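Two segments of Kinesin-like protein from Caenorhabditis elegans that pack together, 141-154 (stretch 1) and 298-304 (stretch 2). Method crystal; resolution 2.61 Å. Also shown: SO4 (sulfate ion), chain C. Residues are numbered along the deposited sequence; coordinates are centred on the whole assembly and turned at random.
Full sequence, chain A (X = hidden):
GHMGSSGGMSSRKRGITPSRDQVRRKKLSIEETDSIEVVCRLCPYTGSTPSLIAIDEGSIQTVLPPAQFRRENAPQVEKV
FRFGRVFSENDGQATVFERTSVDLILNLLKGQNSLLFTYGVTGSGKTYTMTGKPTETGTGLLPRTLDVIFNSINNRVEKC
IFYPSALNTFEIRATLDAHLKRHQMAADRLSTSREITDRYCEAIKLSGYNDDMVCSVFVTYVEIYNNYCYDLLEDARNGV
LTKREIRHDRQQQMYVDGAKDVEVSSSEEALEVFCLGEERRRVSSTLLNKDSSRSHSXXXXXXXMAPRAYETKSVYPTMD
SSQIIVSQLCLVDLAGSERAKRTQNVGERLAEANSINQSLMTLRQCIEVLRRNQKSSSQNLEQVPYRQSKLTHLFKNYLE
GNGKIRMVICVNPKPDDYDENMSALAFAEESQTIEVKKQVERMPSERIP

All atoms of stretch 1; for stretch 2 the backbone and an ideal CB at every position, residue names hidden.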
ATOM      1  N   LEU A 141      -7.838  -3.163   5.867  1.00 39.84           N
ATOM      2  CA  LEU A 141      -7.797  -3.236   4.409  1.00 44.02           C
ATOM      3  C   LEU A 141      -6.860  -4.328   3.926  1.00 50.26           C
ATOM      4  O   LEU A 141      -7.192  -5.077   3.000  1.00 64.43           O
ATOM      5  CB  LEU A 141      -7.336  -1.902   3.832  1.00 55.11           C
ATOM      6  CG  LEU A 141      -8.115  -0.674   4.268  1.00 59.23           C
ATOM      7  CD1 LEU A 141      -7.424   0.587   3.785  1.00 43.15           C
ATOM      8  CD2 LEU A 141      -9.542  -0.759   3.746  1.00 66.12           C
ATOM      9  N   LEU A 142      -5.676  -4.417   4.521  1.00 40.73           N
ATOM     10  CA  LEU A 142      -4.632  -5.257   3.946  1.00 63.70           C
ATOM     11  C   LEU A 142      -5.025  -6.728   3.920  1.00 52.58           C
ATOM     12  O   LEU A 142      -4.985  -7.331   2.833  1.00 42.49           O
ATOM     13  CB  LEU A 142      -3.315  -5.006   4.688  1.00 59.44           C
ATOM     14  CG  LEU A 142      -2.038  -5.674   4.199  1.00 60.52           C
ATOM     15  CD1 LEU A 142      -0.865  -4.746   4.492  1.00 82.81           C
ATOM     16  CD2 LEU A 142      -1.841  -7.024   4.869  1.00 53.08           C
ATOM     17  N   PRO A 143      -5.429  -7.360   5.031  1.00 40.16           N
ATOM     18  CA  PRO A 143      -5.798  -8.784   4.937  1.00 43.82           C
ATOM     19  C   PRO A 143      -7.008  -9.023   4.056  1.00 49.40           C
ATOM     20  O   PRO A 143      -7.034 -10.008   3.305  1.00 45.96           O
ATOM     21  CB  PRO A 143      -6.064  -9.176   6.397  1.00 42.95           C
ATOM     22  CG  PRO A 143      -5.393  -8.120   7.215  1.00 40.85           C
ATOM     23  CD  PRO A 143      -5.540  -6.872   6.418  1.00 42.54           C
ATOM     24  N   ARG A 144      -8.009  -8.136   4.109  1.00 39.88           N
ATOM     25  CA  ARG A 144      -9.165  -8.276   3.228  1.00 42.31           C
ATOM     26  C   ARG A 144      -8.753  -8.173   1.767  1.00 44.84           C
ATOM     27  O   ARG A 144      -9.265  -8.912   0.917  1.00 49.30           O
ATOM     28  CB  ARG A 144     -10.224  -7.224   3.562  1.00 59.79           C
ATOM     29  CG  ARG A 144     -10.808  -7.342   4.960  1.00 62.04           C
ATOM     30  CD  ARG A 144     -11.841  -6.258   5.213  1.00 58.90           C
ATOM     31  NE  ARG A 144     -12.249  -6.225   6.612  1.00 64.95           N
ATOM     32  CZ  ARG A 144     -13.318  -6.853   7.091  1.00 63.44           C
ATOM     33  NH1 ARG A 144     -14.093  -7.553   6.274  1.00 53.55           N
ATOM     34  NH2 ARG A 144     -13.614  -6.776   8.382  1.00 58.29           N
ATOM     35  N   THR A 145      -7.853  -7.238   1.453  1.00 59.75           N
ATOM     36  CA  THR A 145      -7.340  -7.131   0.092  1.00 48.46           C
ATOM     37  C   THR A 145      -6.646  -8.421  -0.332  1.00 46.19           C
ATOM     38  O   THR A 145      -6.882  -8.933  -1.433  1.00 44.13           O
ATOM     39  CB  THR A 145      -6.391  -5.940  -0.027  1.00 46.60           C
ATOM     40  OG1 THR A 145      -7.119  -4.723   0.170  1.00 51.74           O
ATOM     41  CG2 THR A 145      -5.764  -5.918  -1.407  1.00 40.61           C
ATOM     42  N   LEU A 146      -5.780  -8.962   0.529  1.00 44.27           N
ATOM     43  CA  LEU A 146      -5.135 -10.234   0.215  1.00 43.11           C
ATOM     44  C   LEU A 146      -6.163 -11.338   0.009  1.00 48.87           C
ATOM     45  O   LEU A 146      -6.032 -12.152  -0.914  1.00 64.43           O
ATOM     46  CB  LEU A 146      -4.159 -10.627   1.323  1.00 45.58           C
ATOM     47  CG  LEU A 146      -2.895  -9.786   1.493  1.00 39.78           C
ATOM     48  CD1 LEU A 146      -2.206 -10.141   2.813  1.00 34.53           C
ATOM     49  CD2 LEU A 146      -1.960  -9.987   0.298  1.00 32.53           C
ATOM     50  N   ASP A 147      -7.181 -11.393   0.873  1.00 47.80           N
ATOM     51  CA  ASP A 147      -8.250 -12.378   0.719  1.00 44.91           C
ATOM     52  C   ASP A 147      -8.917 -12.255  -0.642  1.00 44.90           C
ATOM     53  O   ASP A 147      -9.017 -13.232  -1.392  1.00 49.93           O
ATOM     54  CB  ASP A 147      -9.290 -12.199   1.828  1.00 51.49           C
ATOM     55  CG  ASP A 147      -8.835 -12.754   3.160  1.00 59.74           C
ATOM     56  OD1 ASP A 147      -8.053 -13.729   3.168  1.00 57.51           O
ATOM     57  OD2 ASP A 147      -9.272 -12.215   4.200  1.00 73.54           O
ATOM     58  N   VAL A 148      -9.377 -11.050  -0.979  1.00 45.79           N
ATOM     59  CA  VAL A 148     -10.153 -10.851  -2.196  1.00 43.76           C
ATOM     60  C   VAL A 148      -9.305 -11.109  -3.437  1.00 53.35           C
ATOM     61  O   VAL A 148      -9.791 -11.680  -4.423  1.00 48.05           O
ATOM     62  CB  VAL A 148     -10.766  -9.442  -2.192  1.00 43.76           C
ATOM     63  CG1 VAL A 148     -11.363  -9.119  -3.538  1.00 40.13           C
ATOM     64  CG2 VAL A 148     -11.823  -9.353  -1.102  1.00 42.04           C
ATOM     65  N   ILE A 149      -8.038 -10.673  -3.423  1.00 40.83           N
ATOM     66  CA  ILE A 149      -7.140 -10.956  -4.543  1.00 38.78           C
ATOM     67  C   ILE A 149      -7.070 -12.457  -4.796  1.00 41.79           C
ATOM     68  O   ILE A 149      -7.323 -12.930  -5.910  1.00 54.94           O
ATOM     69  CB  ILE A 149      -5.740 -10.361  -4.294  1.00 43.83           C
ATOM     70  CG1 ILE A 149      -5.757  -8.840  -4.465  1.00 37.76           C
ATOM     71  CG2 ILE A 149      -4.701 -10.976  -5.236  1.00 32.10           C
ATOM     72  CD1 ILE A 149      -4.518  -8.168  -3.918  1.00 39.03           C
ATOM     73  N   PHE A 150      -6.735 -13.229  -3.761  1.00 37.79           N
ATOM     74  CA  PHE A 150      -6.607 -14.672  -3.944  1.00 41.70           C
ATOM     75  C   PHE A 150      -7.942 -15.327  -4.264  1.00 42.95           C
ATOM     76  O   PHE A 150      -7.970 -16.364  -4.935  1.00 46.69           O
ATOM     77  CB  PHE A 150      -5.981 -15.302  -2.704  1.00 42.27           C
ATOM     78  CG  PHE A 150      -4.496 -15.156  -2.651  1.00 42.06           C
ATOM     79  CD1 PHE A 150      -3.679 -16.067  -3.298  1.00 42.55           C
ATOM     80  CD2 PHE A 150      -3.913 -14.097  -1.983  1.00 52.28           C
ATOM     81  CE1 PHE A 150      -2.311 -15.933  -3.264  1.00 49.32           C
ATOM     82  CE2 PHE A 150      -2.543 -13.955  -1.945  1.00 52.39           C
ATOM     83  CZ  PHE A 150      -1.740 -14.877  -2.586  1.00 59.44           C
ATOM     84  N   ASN A 151      -9.051 -14.745  -3.800  1.00 52.85           N
ATOM     85  CA  ASN A 151     -10.366 -15.241  -4.196  1.00 44.35           C
ATOM     86  C   ASN A 151     -10.652 -14.980  -5.670  1.00 46.41           C
ATOM     87  O   ASN A 151     -11.333 -15.782  -6.319  1.00 51.66           O
ATOM     88  CB  ASN A 151     -11.458 -14.599  -3.341  1.00 61.06           C
ATOM     89  CG  ASN A 151     -11.360 -14.991  -1.887  1.00 59.84           C
ATOM     90  OD1 ASN A 151     -10.687 -15.963  -1.541  1.00 53.47           O
ATOM     91  ND2 ASN A 151     -12.038 -14.240  -1.023  1.00 48.95           N
ATOM     92  N   SER A 152     -10.141 -13.877  -6.217  1.00 51.07           N
ATOM     93  CA  SER A 152     -10.570 -13.393  -7.521  1.00 47.85           C
ATOM     94  C   SER A 152      -9.665 -13.801  -8.679  1.00 61.76           C
ATOM     95  O   SER A 152     -10.093 -13.692  -9.835  1.00 66.97           O
ATOM     96  CB  SER A 152     -10.684 -11.867  -7.498  1.00 51.56           C
ATOM     97  OG  SER A 152     -11.549 -11.445  -6.461  1.00 57.70           O
ATOM     98  N   ILE A 153      -8.439 -14.268  -8.419  1.00 37.57           N
ATOM     99  CA  ILE A 153      -7.548 -14.668  -9.503  1.00 47.37           C
ATOM    100  C   ILE A 153      -7.790 -16.133  -9.831  1.00 52.88           C
ATOM    101  O   ILE A 153      -8.246 -16.918  -8.993  1.00 51.51           O
ATOM    102  CB  ILE A 153      -6.064 -14.417  -9.160  1.00 37.03           C
ATOM    103  CG1 ILE A 153      -5.607 -15.319  -8.014  1.00 36.77           C
ATOM    104  CG2 ILE A 153      -5.815 -12.949  -8.850  1.00 33.51           C
ATOM    105  CD1 ILE A 153      -4.224 -14.986  -7.506  1.00 37.43           C
ATOM    106  N   ASN A 154      -7.505 -16.496 -11.078  1.00 56.78           N
ATOM    107  CA  ASN A 154      -7.525 -17.874 -11.536  1.00 57.69           C
ATOM    108  C   ASN A 154      -6.172 -18.211 -12.143  1.00 48.35           C
ATOM    109  O   ASN A 154      -5.317 -17.343 -12.331  1.00 63.45           O
ATOM    110  CB  ASN A 154      -8.642 -18.111 -12.562  1.00 59.74           C
ATOM    111  CG  ASN A 154      -9.995 -17.660 -12.059  1.00 68.77           C
ATOM    112  OD1 ASN A 154     -10.397 -17.998 -10.944  1.00 81.58           O
ATOM    113  ND2 ASN A 154     -10.703 -16.881 -12.872  1.00 59.82           N
ATOM    114  N   UNK A 298       5.688  -0.004   3.539  1.00 48.93           N
ATOM    115  CA  UNK A 298       5.244  -0.151   2.157  1.00 44.78           C
ATOM    116  C   UNK A 298       5.089  -1.637   1.872  1.00 47.59           C
ATOM    117  O   UNK A 298       6.082  -2.372   1.780  1.00 42.40           O
ATOM    118  CB  UNK A 298       6.223   0.502   1.179  1.00 44.78           C
ATOM    119  N   UNK A 299       3.848  -2.082   1.737  1.00 40.40           N
ATOM    120  CA  UNK A 299       3.544  -3.470   1.420  1.00 43.98           C
ATOM    121  C   UNK A 299       2.988  -3.509   0.001  1.00 45.41           C
ATOM    122  O   UNK A 299       1.927  -2.939  -0.272  1.00 45.14           O
ATOM    123  CB  UNK A 299       2.558  -4.072   2.423  1.00 43.98           C
ATOM    124  N   UNK A 300       3.722  -4.138  -0.911  1.00 52.35           N
ATOM    125  CA  UNK A 300       3.359  -4.153  -2.323  1.00 41.51           C
ATOM    126  C   UNK A 300       2.944  -5.560  -2.731  1.00 40.98           C
ATOM    127  O   UNK A 300       3.731  -6.505  -2.606  1.00 53.65           O
ATOM    128  CB  UNK A 300       4.520  -3.661  -3.190  1.00 41.51           C
ATOM    129  N   UNK A 301       1.721  -5.687  -3.231  1.00 36.37           N
ATOM    130  CA  UNK A 301       1.197  -6.938  -3.764  1.00 35.61           C
ATOM    131  C   UNK A 301       1.371  -6.909  -5.273  1.00 46.56           C
ATOM    132  O   UNK A 301       0.821  -6.032  -5.949  1.00 52.44           O
ATOM    133  CB  UNK A 301      -0.269  -7.145  -3.378  1.00 35.61           C
ATOM    134  N   UNK A 302       2.150  -7.848  -5.798  1.00 45.19           N
ATOM    135  CA  UNK A 302       2.431  -7.927  -7.224  1.00 48.18           C
ATOM    136  C   UNK A 302       1.725  -9.128  -7.831  1.00 44.55           C
ATOM    137  O   UNK A 302       1.885 -10.259  -7.357  1.00 40.27           O
ATOM    138  CB  UNK A 302       3.938  -8.008  -7.476  1.00 48.18           C
ATOM    139  N   UNK A 303       0.971  -8.882  -8.893  1.00 38.82           N
ATOM    140  CA  UNK A 303       0.327  -9.939  -9.658  1.00 45.34           C
ATOM    141  C   UNK A 303       1.162 -10.158 -10.915  1.00 45.62           C
ATOM    142  O   UNK A 303       1.068  -9.395 -11.879  1.00 46.34           O
ATOM    143  CB  UNK A 303      -1.123  -9.588  -9.999  1.00 45.34           C
ATOM    144  N   UNK A 304       1.995 -11.192 -10.889  1.00 53.51           N
ATOM    145  CA  UNK A 304       2.872 -11.524 -12.009  1.00 47.90           C
ATOM    146  C   UNK A 304       2.102 -12.440 -12.957  1.00 47.80           C
ATOM    147  O   UNK A 304       1.773 -13.575 -12.604  1.00 48.72           O
ATOM    148  CB  UNK A 304       4.165 -12.186 -11.529  1.00 47.90           C
TER
HETATM  149  S   SO4 C 501       9.998  -3.348  -4.757  1.00 54.03           S
HETATM  150  O1  SO4 C 501       9.660  -3.753  -6.122  1.00 72.43           O
HETATM  151  O2  SO4 C 501       8.782  -2.987  -4.032  1.00 86.74           O
HETATM  152  O3  SO4 C 501      10.880  -2.191  -4.796  1.00 87.81           O
HETATM  153  O4  SO4 C 501      10.677  -4.438  -4.070  1.00 47.79           O

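Stretch 1 is a helix from L141 to S152, followed by I153 and N154. Stretch 2 is a strand that runs almost parallel to it, at 5°, with the two axes 11.0 Å apart at their closest. That spacing is filled by side chains and is too wide for backbone pairing, and no hydrogen bond crosses. Along the strand, CB points alternately toward the helix and out of its reach.

Position 298 has extended backbone angles (-121/109). No atom of stretch 1 lies within 5.5 Å of its ideal CB. Stretch 1 sets no preference; the extended backbone suits a beta-branched residue, among others. The deposited residue is V298, chi1 t, and it makes no contact with the helix.

Position 299 points toward the helix. Its ideal CB is 4.1 Å from L142 CD1, and the CA atoms of L142 and 299 are 8.7 Å apart. The nearby surface is the methyl groups of L142 and L146, with no charge or donor to answer. Leucine, isoleucine, methionine or an aromatic residue would suit. The residue is F299, chi1 t. Its CD2 lies 3.9 Å from L142 CD1, and its CE2 lies 4.2 Å from L146 CD2. The L146 methyl sits at the ring edge, near the ring plane. One ring thus spans two leucines a helical turn apart.

Position 300 turns its CB out of reach of stretch 1. Small, beta-branched or polar residues are all possible. It is T300, chi1 m, without a contact here.

Position 301 faces the middle of the helix. Its ideal CB is 4.4 Å from I149 CD1 and 4.9 Å from L146 CD2. T145 CG2 also turns this way, while T145 OG1 is already bonded to L141 O at 2.9 Å. The site is a hydrocarbon groove, fit for isoleucine, leucine, valine or methionine. The residue is I301, chi1 m and chi2 t, and it has the largest covered area of the seven, 80 Å². Its CD1 is 3.7 Å from L146 CD2 and 4.0 Å from T145 CG2. Its CG2 is 3.8 Å from I149 CD1.

Position 302 again has its CB out of reach. On the visible atoms, the sulfate lies on this side of the strand, so a long basic side chain is plausible, though others would fit. It is K302, chi1 m and then extended through chi2 to chi4. NZ donates a hydrogen bond to sulfate O1 at 2.7 Å. The ion probably came from the crystallisation liquor.

Position 303 points toward stretch 1, but nothing there lies within 5.5 Å of its ideal CB. A side chain must be long to bridge the gap, and I153, just past the helix, offers an apolar surface. Leucine, methionine or phenylalanine could serve. L303, chi1 t and chi2 p, brings CD1 to 4.1 Å from I153 CG2.

Position 304 points out of reach, and many residues are compatible. It is V304, chi1 t, with no contact to stretch 1.

Stretch 2, residues 298-304: VFTIKLV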
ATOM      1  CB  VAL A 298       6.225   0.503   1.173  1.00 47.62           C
ATOM      2  CG1 VAL A 298       5.713   0.377  -0.254  1.00 43.41           C
ATOM      3  CG2 VAL A 298       6.454   1.966   1.548  1.00 45.67           C
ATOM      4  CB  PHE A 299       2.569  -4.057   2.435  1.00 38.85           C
ATOM      5  CG  PHE A 299       2.370  -5.537   2.291  1.00 52.51           C
ATOM      6  CD1 PHE A 299       3.239  -6.428   2.895  1.00 43.19           C
ATOM      7  CD2 PHE A 299       1.308  -6.038   1.556  1.00 45.44           C
ATOM      8  CE1 PHE A 299       3.054  -7.793   2.764  1.00 49.98           C
ATOM      9  CE2 PHE A 299       1.119  -7.402   1.422  1.00 43.23           C
ATOM     10  CZ  PHE A 299       1.994  -8.281   2.027  1.00 47.30           C
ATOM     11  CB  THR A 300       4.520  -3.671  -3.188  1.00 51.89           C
ATOM     12  OG1 THR A 300       4.887  -2.343  -2.795  1.00 50.27           O
ATOM     13  CG2 THR A 300       4.116  -3.672  -4.652  1.00 55.99           C
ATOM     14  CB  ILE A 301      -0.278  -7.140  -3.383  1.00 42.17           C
ATOM     15  CG1 ILE A 301      -0.461  -6.974  -1.873  1.00 45.98           C
ATOM     16  CG2 ILE A 301      -0.763  -8.507  -3.849  1.00 34.28           C
ATOM     17  CD1 ILE A 301      -1.885  -6.748  -1.445  1.00 47.42           C
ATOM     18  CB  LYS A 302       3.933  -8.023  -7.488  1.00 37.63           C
ATOM     19  CG  LYS A 302       4.725  -6.857  -6.949  1.00 38.69           C
ATOM     20  CD  LYS A 302       6.202  -7.038  -7.236  1.00 40.31           C
ATOM     21  CE  LYS A 302       6.998  -5.853  -6.711  1.00 52.16           C
ATOM     22  NZ  LYS A 302       8.442  -5.968  -7.036  1.00 45.30           N
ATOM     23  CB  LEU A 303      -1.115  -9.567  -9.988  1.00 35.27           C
ATOM     24  CG  LEU A 303      -1.915 -10.621 -10.750  1.00 33.80           C
ATOM     25  CD1 LEU A 303      -1.992 -11.888  -9.931  1.00 33.53           C
ATOM     26  CD2 LEU A 303      -3.306 -10.102 -11.084  1.00 34.72           C
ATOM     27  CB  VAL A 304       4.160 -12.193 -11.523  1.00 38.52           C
ATOM     28  CG1 VAL A 304       5.025 -12.617 -12.711  1.00 40.10           C
ATOM     29  CG2 VAL A 304       4.904 -11.271 -10.557  1.00 38.87           C
TER
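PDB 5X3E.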